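Local coordinates for protein extracellular invertase (Aspergillus kawachii, PDB 5XH8) that probably hydrolyses sucrose as a GH32 beta-fructofuranosidase and transfers fructosyl groups with high activity, consistent with forming fructooligosaccharides such as 1-kestose, at residues P229-W234 with A240-F245. Numbering follows the deposited sequence.
Sequences PTNSTW and AGRWAF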
# COMPACT_ATOMS: atom_id res chain seq x y z
N PRO A 229 -8.91 -0.87 -27.46
CA PRO A 229 -7.72 -1.65 -27.81
C PRO A 229 -6.49 -0.79 -28.01
O PRO A 229 -6.60 0.35 -28.48
CB PRO A 229 -8.10 -2.30 -29.17
CG PRO A 229 -9.58 -2.27 -29.20
CD PRO A 229 -9.99 -1.03 -28.45
N THR A 230 -5.33 -1.34 -27.67
CA THR A 230 -4.05 -0.64 -27.78
C THR A 230 -3.86 0.06 -29.13
O THR A 230 -3.89 -0.57 -30.18
CB THR A 230 -2.88 -1.61 -27.58
OG1 THR A 230 -3.05 -2.31 -26.35
CG2 THR A 230 -1.57 -0.89 -27.55
N ASN A 231 -3.67 1.37 -29.07
CA ASN A 231 -3.38 2.21 -30.23
C ASN A 231 -4.46 2.19 -31.31
O ASN A 231 -4.18 2.44 -32.48
CB ASN A 231 -2.00 1.89 -30.82
CG ASN A 231 -1.39 3.07 -31.55
OD1 ASN A 231 -1.70 4.23 -31.28
ND2 ASN A 231 -0.51 2.78 -32.49
N SER A 232 -5.70 1.96 -30.90
CA SER A 232 -6.84 2.10 -31.76
C SER A 232 -7.15 3.59 -31.85
O SER A 232 -6.50 4.43 -31.20
CB SER A 232 -8.03 1.30 -31.20
OG SER A 232 -8.34 1.66 -29.86
N THR A 233 -8.12 3.92 -32.70
CA THR A 233 -8.46 5.31 -32.98
C THR A 233 -9.96 5.50 -33.24
O THR A 233 -10.64 4.56 -33.67
CB THR A 233 -7.65 5.83 -34.17
OG1 THR A 233 -7.89 7.23 -34.31
CG2 THR A 233 -8.04 5.10 -35.48
N TRP A 234 -10.47 6.70 -32.94
CA TRP A 234 -11.83 7.09 -33.31
C TRP A 234 -11.87 7.31 -34.83
O TRP A 234 -11.02 8.05 -35.38
CB TRP A 234 -12.23 8.37 -32.60
CG TRP A 234 -13.63 8.79 -32.85
CD1 TRP A 234 -14.04 9.95 -33.44
CD2 TRP A 234 -14.81 8.06 -32.53
NE1 TRP A 234 -15.41 9.99 -33.50
CE2 TRP A 234 -15.92 8.84 -32.95
CE3 TRP A 234 -15.05 6.82 -31.92
CZ2 TRP A 234 -17.25 8.42 -32.78
CZ3 TRP A 234 -16.37 6.40 -31.75
CH2 TRP A 234 -17.46 7.20 -32.18
N ALA A 240 -9.75 12.86 -34.12
CA ALA A 240 -9.57 12.74 -32.66
C ALA A 240 -8.35 11.92 -32.29
O ALA A 240 -8.39 11.12 -31.34
CB ALA A 240 -10.83 12.18 -32.04
N GLY A 241 -7.27 12.14 -33.03
CA GLY A 241 -5.98 11.53 -32.75
C GLY A 241 -6.10 10.04 -32.66
O GLY A 241 -6.80 9.42 -33.48
N ARG A 242 -5.43 9.46 -31.66
CA ARG A 242 -5.55 8.04 -31.35
C ARG A 242 -5.81 7.83 -29.86
O ARG A 242 -5.46 8.66 -29.01
CB ARG A 242 -4.30 7.27 -31.77
CG ARG A 242 -3.78 7.56 -33.18
CD ARG A 242 -2.77 6.51 -33.62
NE ARG A 242 -3.43 5.21 -33.83
CZ ARG A 242 -4.03 4.81 -34.97
NH1 ARG A 242 -4.06 5.57 -36.05
NH2 ARG A 242 -4.62 3.62 -35.02
N TRP A 243 -6.49 6.73 -29.56
CA TRP A 243 -6.65 6.26 -28.19
C TRP A 243 -5.28 5.86 -27.62
O TRP A 243 -5.06 5.97 -26.43
CB TRP A 243 -7.63 5.09 -28.11
CG TRP A 243 -9.03 5.36 -28.66
CD1 TRP A 243 -9.76 4.54 -29.49
CD2 TRP A 243 -9.86 6.51 -28.41
NE1 TRP A 243 -10.99 5.09 -29.76
CE2 TRP A 243 -11.08 6.30 -29.11
CE3 TRP A 243 -9.71 7.70 -27.66
CZ2 TRP A 243 -12.13 7.23 -29.08
CZ3 TRP A 243 -10.75 8.62 -27.64
CH2 TRP A 243 -11.95 8.38 -28.34
N ALA A 244 -4.39 5.39 -28.50
CA ALA A 244 -2.97 5.30 -28.22
C ALA A 244 -2.67 4.29 -27.11
O ALA A 244 -3.43 3.31 -26.93
CB ALA A 244 -2.40 6.70 -27.97
N PHE A 245 -1.58 4.49 -26.36
CA PHE A 245 -1.10 3.42 -25.46
C PHE A 245 -1.48 3.53 -24.00
O PHE A 245 -1.29 2.57 -23.24
CB PHE A 245 0.39 3.29 -25.60
CG PHE A 245 0.83 2.84 -26.97
CD1 PHE A 245 1.02 3.75 -28.00
CD2 PHE A 245 1.06 1.49 -27.23
CE1 PHE A 245 1.44 3.34 -29.26
CE2 PHE A 245 1.47 1.06 -28.49
CZ PHE A 245 1.67 1.98 -29.51
O HOH W 1 -12.76 3.56 -31.47
O HOH W 2 -9.27 10.08 -34.57
O HOH W 3 -8.98 8.47 -31.08
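Arg242 reaches across to the backbone of Asn231, where its NE and NH2 both donate to a single carbonyl oxygen: Arg242 NH2 lies 2.8 Å and Arg242 NE 3.2 Å from Asn231 O, which sits in the guanidinium plane. A bend at chi3 (69°) turns the guanidinium back over the other segment, where CB and CG2 of Thr233 lie over one of its faces; a weak bond from NE to Asn231 OD1 adds to the grip. Backbone bonds tie the antiparallel segments together at Asn231 N to Ala244 O (2.9 Å) and Trp243 N to Ser232 O (2.8 Å). With chi1 of Thr233 near -173°, OG1 swings away from the backbone N toward the opposite segment and donates to Gly241 O at 2.6 Å, in the carbonyl plane. The type II beta turn from Pro229 to Ser232 is fastened twice, since Pro229 O accepts from both the N and the OG of Ser232, and that same hydroxyl oxygen meets the edge of the Trp243 indole at CD1.

Three waters fill in the polar links. One bridges Trp243 NE1 and Thr233 O, another joins Ala240 N to Trp234 O, and a third, between Trp234 N and Ala240 O, lies over the Trp243 ring.

Apolar contacts flank this network. Asn231 CB makes a CH-pi contact over the Phe245 face, 4.2 Å from the ring centroid, while Thr230 CG2 approaches the same ring obliquely. The Trp234 and Trp243 side chains point the same way, with Trp243 CZ2 3.7 Å from Trp234 CB and also near its CE3.

Both segments belong to the loop between strands 219-227 and 247-248, which joins successive sheets of the GH32 beta-propeller. Trp243 packs against strand 286-298 and meets Trp226 edge-to-face; Trp234 lies on strand 302-311, its NE1 bonded to Ala395 O, and Phe245 stacks on Trp125.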